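PDB 3UN6: ABC transporter substrate-binding protein from Staphylococcus aureus subsp. aureus NCTC 8325, which probably serves as the zinc-binding solute receptor of an ABC-type import system, although its natural ligand is not established. Local coordinates for residues Ile94-Lys99 with His144-His149; Thr148-Leu153 with Lys299-Phe304; Leu152-Arg157 with Phe167-Met172. All coordinates share one frame; numbering follows the deposited sequence. Where two conformers were deposited one is given.

Interaction 1: residues Ile94-Lys99 with His144-His149; sequences IELAMK and HRYSTH. With PO4 (phosphate ion), chain E; PO4 (phosphate ion), chain F.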
# COMPACT_ATOMS: atom_id res chain seq x y z
N ILE A 94 -5.65 0.29 -2.73
CA ILE A 94 -6.79 1.12 -3.09
C ILE A 94 -7.70 0.45 -4.12
O ILE A 94 -8.92 0.60 -4.05
CB ILE A 94 -6.35 2.58 -3.51
CG1 ILE A 94 -7.57 3.50 -3.61
CG2 ILE A 94 -5.52 2.58 -4.80
CD1 ILE A 94 -7.25 4.95 -4.07
N GLU A 95 -7.12 -0.33 -5.05
CA GLU A 95 -7.91 -0.97 -6.10
C GLU A 95 -8.74 -2.09 -5.52
O GLU A 95 -9.86 -2.29 -5.93
CB GLU A 95 -7.04 -1.51 -7.26
CG GLU A 95 -6.28 -0.43 -8.10
CD GLU A 95 -4.96 0.06 -7.48
OE1 GLU A 95 -4.59 -0.39 -6.36
OE2 GLU A 95 -4.26 0.88 -8.12
N LEU A 96 -8.15 -2.81 -4.56
CA LEU A 96 -8.79 -3.94 -3.87
C LEU A 96 -10.00 -3.45 -3.08
O LEU A 96 -11.08 -4.06 -3.10
CB LEU A 96 -7.77 -4.61 -2.94
CG LEU A 96 -8.19 -5.88 -2.20
CD1 LEU A 96 -8.79 -6.94 -3.15
CD2 LEU A 96 -6.99 -6.44 -1.40
N ALA A 97 -9.79 -2.35 -2.37
CA ALA A 97 -10.85 -1.67 -1.61
C ALA A 97 -11.96 -1.12 -2.57
O ALA A 97 -13.14 -1.21 -2.29
CB ALA A 97 -10.25 -0.55 -0.76
N MSE A 98 -11.55 -0.57 -3.72
CA MSE A 98 -12.52 -0.07 -4.72
C MSE A 98 -13.39 -1.20 -5.29
O MSE A 98 -14.58 -1.04 -5.49
CB MSE A 98 -11.76 0.60 -5.88
CG MSE A 98 -11.18 1.97 -5.55
SE MSE A 98 -9.77 2.56 -6.78
CE MSE A 98 -10.85 2.63 -8.40
N LYS A 99 -12.77 -2.35 -5.57
CA LYS A 99 -13.48 -3.51 -6.09
C LYS A 99 -14.47 -4.01 -5.04
O LYS A 99 -15.63 -4.25 -5.35
CB LYS A 99 -12.49 -4.62 -6.44
CG LYS A 99 -13.12 -5.94 -6.81
CD LYS A 99 -13.94 -5.84 -8.07
CE LYS A 99 -14.54 -7.20 -8.42
NZ LYS A 99 -15.48 -7.15 -9.57
N HIS A 144 -1.65 -8.70 -5.60
CA HIS A 144 -3.05 -8.99 -5.88
C HIS A 144 -3.33 -8.48 -7.30
O HIS A 144 -2.67 -7.56 -7.77
CB HIS A 144 -3.98 -8.24 -4.90
CG HIS A 144 -5.36 -8.82 -4.83
ND1 HIS A 144 -6.35 -8.52 -5.75
CD2 HIS A 144 -5.91 -9.71 -3.96
CE1 HIS A 144 -7.44 -9.20 -5.44
NE2 HIS A 144 -7.20 -9.92 -4.36
N ARG A 145 -4.28 -9.10 -7.99
CA ARG A 145 -4.64 -8.60 -9.34
C ARG A 145 -5.15 -7.13 -9.30
O ARG A 145 -4.96 -6.39 -10.24
CB ARG A 145 -5.66 -9.51 -10.01
CG ARG A 145 -6.95 -9.73 -9.25
CD ARG A 145 -7.66 -10.91 -9.89
NE ARG A 145 -8.92 -11.23 -9.25
CZ ARG A 145 -9.06 -11.90 -8.12
NH1 ARG A 145 -7.99 -12.29 -7.41
NH2 ARG A 145 -10.27 -12.16 -7.66
N TYR A 146 -5.80 -6.74 -8.22
CA TYR A 146 -6.29 -5.36 -8.08
C TYR A 146 -5.28 -4.62 -7.26
O TYR A 146 -5.41 -4.48 -6.03
CB TYR A 146 -7.69 -5.33 -7.45
CG TYR A 146 -8.67 -6.25 -8.18
CD1 TYR A 146 -8.88 -6.11 -9.55
CD2 TYR A 146 -9.40 -7.22 -7.50
CE1 TYR A 146 -9.76 -6.95 -10.23
CE2 TYR A 146 -10.27 -8.06 -8.18
CZ TYR A 146 -10.45 -7.91 -9.54
OH TYR A 146 -11.32 -8.73 -10.23
N SER A 147 -4.24 -4.14 -7.94
CA SER A 147 -3.16 -3.45 -7.28
C SER A 147 -2.51 -2.45 -8.19
O SER A 147 -2.57 -2.59 -9.40
CB SER A 147 -2.11 -4.44 -6.79
OG SER A 147 -1.43 -5.12 -7.85
N THR A 148 -1.92 -1.42 -7.59
CA THR A 148 -1.14 -0.42 -8.31
C THR A 148 0.10 -1.09 -8.94
O THR A 148 0.64 -0.63 -9.93
CB THR A 148 -0.74 0.70 -7.34
OG1 THR A 148 -1.93 1.40 -6.97
CG2 THR A 148 0.28 1.72 -7.96
N HIS A 149 0.53 -2.19 -8.35
CA HIS A 149 1.67 -2.97 -8.84
C HIS A 149 1.40 -3.52 -10.22
O HIS A 149 2.25 -3.41 -11.10
CB HIS A 149 1.99 -4.06 -7.82
CG HIS A 149 2.11 -3.53 -6.44
ND1 HIS A 149 1.04 -3.50 -5.57
CD2 HIS A 149 3.12 -2.88 -5.82
CE1 HIS A 149 1.41 -2.91 -4.45
NE2 HIS A 149 2.67 -2.53 -4.57
P PO4 E . -13.48 -11.23 -9.66
O1 PO4 E . -13.45 -12.74 -9.74
O2 PO4 E . -12.12 -10.73 -9.25
O3 PO4 E . -13.82 -10.68 -11.03
O4 PO4 E . -14.49 -10.75 -8.65
P PO4 F . -9.06 -12.92 -4.04
O1 PO4 F . -7.75 -13.22 -4.71
O2 PO4 F . -9.04 -11.55 -3.41
O3 PO4 F . -10.17 -12.92 -5.06
O4 PO4 F . -9.33 -13.99 -3.01
O HOH W 1 -2.35 -0.97 -4.85
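Glu95 and Tyr146 bring the backbones closest, with 5.1 Å between their CA atoms, where the first turns of helix 94-102 meet the loop leading into helix 148-159. Glu95 points its CB at this loop and touches the Tyr146 backbone. A bend at chi2 (82°) turns its CD toward the start of helix 148-159. There OE2 lies 2.6 Å from Thr148 OG1, the two side chains crossing at about a right angle. Tyr219 O is a second acceptor within reach of that hydroxyl. Water 1 donates to Glu95 OE1 (2.8 Å) and accepts from Thr148 N (2.8 Å). Ser147 is the N-cap, its OG bonded to Tyr150 N and also donating to His144 O (2.7 Å).

Leu96 CD1 sits over one face of the His144 ring, 3.7 Å from its centroid, in a CH-pi contact. In the ring plane, Tyr146 N donates to His144 ND1 at 172°. His144 NE2 donates to O2 of a phosphate ion, probably from the crystallisation liquor (2.6 Å). Arg145 CG lies over the centre of one Tyr146 face. On the opposite face Lys99 CB sits toward the rim, and Lys99 CG makes an off-centre CH-pi contact, 3.8 Å from Tyr146 CE2. Lys99 NZ is hydrogen-bonded to Gln102 OE1.

The segments follow strands of different sheets, so the contact probably joins the two lobes beside the zinc site, as at the interlobe cleft of type 2 periplasmic binding proteins.

Interaction 2: residues Thr148-Leu153 with Lys299-Phe304; sequences THYLLL and KQHHLF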
# COMPACT_ATOMS: atom_id res chain seq x y z
N THR A 148 -1.92 -1.42 -7.59
CA THR A 148 -1.14 -0.42 -8.31
C THR A 148 0.10 -1.09 -8.94
O THR A 148 0.64 -0.63 -9.93
CB THR A 148 -0.74 0.70 -7.34
OG1 THR A 148 -1.93 1.40 -6.97
CG2 THR A 148 0.28 1.72 -7.96
N HIS A 149 0.53 -2.19 -8.35
CA HIS A 149 1.67 -2.97 -8.84
C HIS A 149 1.40 -3.52 -10.22
O HIS A 149 2.25 -3.41 -11.10
CB HIS A 149 1.99 -4.06 -7.82
CG HIS A 149 2.11 -3.53 -6.44
ND1 HIS A 149 1.04 -3.50 -5.57
CD2 HIS A 149 3.12 -2.88 -5.82
CE1 HIS A 149 1.41 -2.91 -4.45
NE2 HIS A 149 2.67 -2.53 -4.57
N TYR A 150 0.21 -4.10 -10.43
CA TYR A 150 -0.20 -4.55 -11.76
C TYR A 150 -0.16 -3.36 -12.75
O TYR A 150 0.33 -3.49 -13.87
CB TYR A 150 -1.62 -5.12 -11.73
CG TYR A 150 -2.22 -5.39 -13.10
CD1 TYR A 150 -3.14 -4.51 -13.68
CD2 TYR A 150 -1.84 -6.51 -13.84
CE1 TYR A 150 -3.68 -4.78 -14.94
CE2 TYR A 150 -2.36 -6.76 -15.07
CZ TYR A 150 -3.28 -5.90 -15.62
OH TYR A 150 -3.77 -6.21 -16.86
N LEU A 151 -0.69 -2.22 -12.33
CA LEU A 151 -0.73 -1.04 -13.19
C LEU A 151 0.67 -0.52 -13.51
O LEU A 151 0.94 -0.14 -14.64
CB LEU A 151 -1.56 0.08 -12.54
CG LEU A 151 -3.01 -0.33 -12.20
CD1 LEU A 151 -3.72 0.82 -11.45
CD2 LEU A 151 -3.79 -0.73 -13.45
N LEU A 152 1.55 -0.51 -12.52
CA LEU A 152 2.92 -0.05 -12.72
C LEU A 152 3.63 -0.92 -13.75
O LEU A 152 4.31 -0.43 -14.66
CB LEU A 152 3.70 -0.06 -11.40
CG LEU A 152 3.43 1.07 -10.40
CD1 LEU A 152 3.97 0.71 -9.01
CD2 LEU A 152 4.04 2.38 -10.91
N LEU A 153 3.44 -2.23 -13.61
CA LEU A 153 4.08 -3.17 -14.50
C LEU A 153 3.57 -3.06 -15.92
O LEU A 153 4.35 -3.12 -16.87
CB LEU A 153 3.98 -4.59 -13.96
CG LEU A 153 4.97 -4.97 -12.87
CD1 LEU A 153 4.48 -6.32 -12.18
CD2 LEU A 153 6.35 -5.13 -13.46
N LYS A 299 -10.12 1.42 -15.28
CA LYS A 299 -11.10 1.39 -16.38
C LYS A 299 -10.38 0.97 -17.67
O LYS A 299 -10.86 0.12 -18.44
CB LYS A 299 -11.70 2.80 -16.61
CG LYS A 299 -13.20 2.88 -16.75
CD LYS A 299 -13.79 1.87 -17.66
CE LYS A 299 -15.26 2.16 -17.80
NZ LYS A 299 -15.92 1.10 -18.55
N GLN A 300 -9.23 1.58 -17.90
CA GLN A 300 -8.44 1.32 -19.09
C GLN A 300 -8.00 -0.15 -19.24
O GLN A 300 -7.92 -0.65 -20.34
CB GLN A 300 -7.28 2.30 -19.17
CG GLN A 300 -6.36 2.12 -20.34
CD GLN A 300 -5.86 3.46 -20.86
OE1 GLN A 300 -4.71 3.85 -20.60
NE2 GLN A 300 -6.74 4.21 -21.55
N HIS A 301 -7.73 -0.85 -18.12
CA HIS A 301 -7.37 -2.28 -18.17
C HIS A 301 -8.58 -3.20 -17.92
O HIS A 301 -8.40 -4.40 -17.69
CB HIS A 301 -6.24 -2.60 -17.19
CG HIS A 301 -4.95 -1.94 -17.54
ND1 HIS A 301 -4.53 -0.76 -16.97
CD2 HIS A 301 -3.98 -2.29 -18.42
CE1 HIS A 301 -3.37 -0.41 -17.48
NE2 HIS A 301 -3.01 -1.32 -18.37
N HIS A 302 -9.79 -2.66 -17.99
CA HIS A 302 -11.01 -3.42 -17.78
C HIS A 302 -11.02 -4.20 -16.47
O HIS A 302 -11.68 -5.22 -16.38
CB HIS A 302 -11.23 -4.40 -18.94
CG HIS A 302 -11.34 -3.75 -20.28
ND1 HIS A 302 -12.55 -3.34 -20.80
CD2 HIS A 302 -10.41 -3.46 -21.21
CE1 HIS A 302 -12.35 -2.82 -22.00
NE2 HIS A 302 -11.06 -2.88 -22.27
N LEU A 303 -10.30 -3.73 -15.45
CA LEU A 303 -10.28 -4.48 -14.20
C LEU A 303 -11.69 -4.66 -13.60
O LEU A 303 -12.11 -5.79 -13.30
CB LEU A 303 -9.32 -3.84 -13.18
CG LEU A 303 -7.84 -3.86 -13.56
CD1 LEU A 303 -7.01 -3.31 -12.39
CD2 LEU A 303 -7.36 -5.24 -13.92
N PHE A 304 -12.41 -3.57 -13.46
CA PHE A 304 -13.79 -3.58 -12.92
C PHE A 304 -14.29 -2.14 -13.09
O PHE A 304 -13.47 -1.26 -13.37
CB PHE A 304 -13.83 -4.02 -11.44
CG PHE A 304 -12.97 -3.19 -10.52
CD1 PHE A 304 -11.64 -3.52 -10.30
CD2 PHE A 304 -13.50 -2.07 -9.87
CE1 PHE A 304 -10.84 -2.76 -9.46
CE2 PHE A 304 -12.70 -1.30 -9.04
CZ PHE A 304 -11.36 -1.64 -8.83
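His301 ND1, which Leu151 CD2 touches at 3.6 Å, is hydrogen-bonded to Leu297 O, one turn back in helix 288-300. That bond helps fix the rotation of the imidazole, which the helix 148-159 side chains then meet. Leu151 reaches it with one methyl, and the two side chains pass at a slant.

Tyr150 supplies the aromatic part. Its CB points at the other segment and CG is anti to the backbone N (chi1 170°), which carries the ring out to His301 and Leu303. The tyrosine edge is turned toward the histidine face in a T-shaped pair. The centroids are 5.6 Å apart and the planes stand at 77°. CE1 is the tyrosine atom that does the touching, 4.0 Å from His301 CB.

The partner segment is the end of a helix. His302, with a positive phi of 53°, is the C-prime residue of a Schellman motif. Leu303 N bonds to Val298 O, and His302 N donates to Lys299 O (3.0 Å). The turn brings Leu303 in beside His301, so both side chains point at helix 148-159.

The two methyls of Leu303 divide between Tyr150 and Leu151. Its CD2 lies 3.8 Å from Tyr150 CE1, the two side chains sliding past each other in opposite directions. Its CD1 is 4.3 Å from Leu151 CD2. Beyond the contact, Tyr150 also makes an edge-to-face pair with Tyr169. One residue after Leu303, Phe304 meets the ring of Tyr146 in the same manner and lies against helix 94-102.

Interaction 3: residues Leu152-Arg157 with Phe167-Met172; sequences LLEELR and FSYHEM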
# COMPACT_ATOMS: atom_id res chain seq x y z
N LEU A 152 1.55 -0.51 -12.52
CA LEU A 152 2.92 -0.05 -12.72
C LEU A 152 3.63 -0.92 -13.75
O LEU A 152 4.31 -0.43 -14.66
CB LEU A 152 3.70 -0.06 -11.40
CG LEU A 152 3.43 1.07 -10.40
CD1 LEU A 152 3.97 0.71 -9.01
CD2 LEU A 152 4.04 2.38 -10.91
N LEU A 153 3.44 -2.23 -13.61
CA LEU A 153 4.08 -3.17 -14.50
C LEU A 153 3.57 -3.06 -15.92
O LEU A 153 4.35 -3.12 -16.87
CB LEU A 153 3.98 -4.59 -13.96
CG LEU A 153 4.97 -4.97 -12.87
CD1 LEU A 153 4.48 -6.32 -12.18
CD2 LEU A 153 6.35 -5.13 -13.46
N GLU A 154 2.26 -2.88 -16.08
CA GLU A 154 1.68 -2.71 -17.40
C GLU A 154 2.13 -1.41 -18.04
O GLU A 154 2.28 -1.33 -19.26
CB GLU A 154 0.14 -2.77 -17.33
CG GLU A 154 -0.37 -4.17 -17.23
CD GLU A 154 -0.13 -4.93 -18.50
OE1 GLU A 154 -0.84 -4.66 -19.49
OE2 GLU A 154 0.73 -5.82 -18.52
N GLU A 155 2.31 -0.38 -17.24
CA GLU A 155 2.78 0.89 -17.78
C GLU A 155 4.24 0.74 -18.19
O GLU A 155 4.66 1.30 -19.22
CB GLU A 155 2.60 2.02 -16.78
CG GLU A 155 3.07 3.39 -17.30
CD GLU A 155 2.41 3.78 -18.61
OE1 GLU A 155 1.21 3.47 -18.78
OE2 GLU A 155 3.10 4.38 -19.47
N LEU A 156 5.01 -0.03 -17.42
CA LEU A 156 6.41 -0.25 -17.74
C LEU A 156 6.48 -1.08 -19.00
O LEU A 156 7.31 -0.84 -19.86
CB LEU A 156 7.18 -0.92 -16.56
CG LEU A 156 8.61 -1.38 -16.89
CD1 LEU A 156 9.47 -0.22 -17.32
CD2 LEU A 156 9.26 -2.11 -15.73
N ARG A 157 5.57 -2.04 -19.15
CA ARG A 157 5.54 -2.85 -20.37
C ARG A 157 5.34 -1.97 -21.62
O ARG A 157 5.99 -2.18 -22.65
CB ARG A 157 4.42 -3.90 -20.31
CG ARG A 157 4.36 -4.78 -21.58
CD ARG A 157 3.19 -5.77 -21.60
NE ARG A 157 1.93 -5.09 -21.33
CZ ARG A 157 1.28 -4.33 -22.20
NH1 ARG A 157 1.77 -4.11 -23.43
NH2 ARG A 157 0.16 -3.74 -21.83
N PHE A 167 3.89 -10.02 -20.65
CA PHE A 167 4.13 -10.03 -19.21
C PHE A 167 2.94 -10.82 -18.66
O PHE A 167 1.79 -10.51 -18.99
CB PHE A 167 4.10 -8.63 -18.62
CG PHE A 167 5.37 -7.84 -18.76
CD1 PHE A 167 6.34 -8.16 -19.70
CD2 PHE A 167 5.53 -6.68 -18.02
CE1 PHE A 167 7.48 -7.38 -19.83
CE2 PHE A 167 6.67 -5.89 -18.15
CZ PHE A 167 7.64 -6.26 -19.06
N SER A 168 3.22 -11.84 -17.86
CA SER A 168 2.19 -12.68 -17.25
C SER A 168 2.27 -12.43 -15.76
O SER A 168 3.37 -12.35 -15.21
CB SER A 168 2.44 -14.15 -17.57
OG SER A 168 1.41 -14.96 -17.05
N TYR A 169 1.12 -12.28 -15.11
CA TYR A 169 1.08 -11.95 -13.69
C TYR A 169 0.69 -13.07 -12.78
O TYR A 169 -0.21 -13.84 -13.07
CB TYR A 169 0.16 -10.75 -13.50
CG TYR A 169 0.66 -9.60 -14.32
CD1 TYR A 169 1.77 -8.86 -13.90
CD2 TYR A 169 0.07 -9.29 -15.53
CE1 TYR A 169 2.25 -7.81 -14.66
CE2 TYR A 169 0.54 -8.23 -16.30
CZ TYR A 169 1.64 -7.49 -15.87
OH TYR A 169 2.14 -6.43 -16.63
N HIS A 170 1.36 -13.12 -11.63
CA HIS A 170 1.14 -14.17 -10.66
C HIS A 170 0.96 -13.60 -9.26
O HIS A 170 1.90 -13.03 -8.69
CB HIS A 170 2.31 -15.15 -10.71
CG HIS A 170 2.53 -15.72 -12.07
ND1 HIS A 170 1.84 -16.82 -12.54
CD2 HIS A 170 3.29 -15.29 -13.10
CE1 HIS A 170 2.21 -17.07 -13.78
NE2 HIS A 170 3.09 -16.15 -14.15
N GLU A 171 -0.24 -13.77 -8.72
CA GLU A 171 -0.57 -13.25 -7.40
C GLU A 171 0.12 -14.02 -6.29
O GLU A 171 0.13 -15.24 -6.29
CB GLU A 171 -2.09 -13.30 -7.17
CG GLU A 171 -2.89 -12.28 -8.00
CD GLU A 171 -4.39 -12.54 -7.92
OE1 GLU A 171 -5.14 -11.73 -7.35
OE2 GLU A 171 -4.82 -13.59 -8.42
N MSE A 172 0.71 -13.30 -5.35
CA MSE A 172 1.34 -13.95 -4.21
C MSE A 172 1.55 -12.96 -3.08
O MSE A 172 1.46 -11.76 -3.28
CB MSE A 172 2.65 -14.62 -4.61
CG MSE A 172 3.71 -13.66 -5.11
SE MSE A 172 5.29 -14.67 -5.73
CE MSE A 172 4.48 -15.62 -7.25
O HOH W 2 0.92 -8.35 -20.29
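Glu154 and Tyr169 carry the polar part. Tyr169 OH donates to Glu154 OE2, modelled at 2.4 Å, a length too short to be taken literally. The oxygen lies at the edge of the tyrosine ring, and the carboxylate is turned 83° from the ring plane. Water 2 also donates to OE2 (3.1 Å) and to Phe167 O (2.7 Å), linking the carboxylate to the strand backbone.

A salt bridge within the helix holds Glu154 in place. Arg157 grips it side-on, with NH2 to OE1 at 2.7 Å and NE to OE2 at 3.1 Å. Both nitrogens come from above the carboxylate plane. The arginine chain bends at chi3 (51°), which sets NE for this grip. Its NH1 bonds to Ile162 O. Arg157 NE and water 2 thus donate to OE2 beside the Tyr169 hydroxyl, and the arginine charge would probably stabilise the buried carboxylate.

The contact belongs to a beta-alpha-beta unit: strand 138-142, helix 148-159 and strand 167-171, the two strands parallel neighbours in one sheet. Segments 152-157 and 167-171 run antiparallel, at 171°, their axes 10.2 Å apart at closest approach.

Apolar contacts join the two. Arg157 CB lies over one face of the Phe167 ring, 4.0 Å from its centroid, as a CH-pi contact offset toward the rim. Leu153 CD1 meets Tyr169 CE1 at the ring edge (3.7 Å), and the leucine also packs on Phe140 and Ile142.

All three contacts use helix 148-159 or the loop that enters it. Interaction 1 lies at its N-terminal end, interaction 2 on its early turns and interaction 3 further along. The centre of interaction 2 is about 8 Å from that of interaction 1 and about 9 Å from that of interaction 3. The outer two are about 13 Å apart. The partners come from before the helix (94-99), just after it (167-172) and far later in the chain (299-304). Arg145 and Glu171 form a salt bridge between interactions 1 and 3. One helix is thus tied to its own sheet and to helices outside it, consistent with an element where the lobes join near the zinc site.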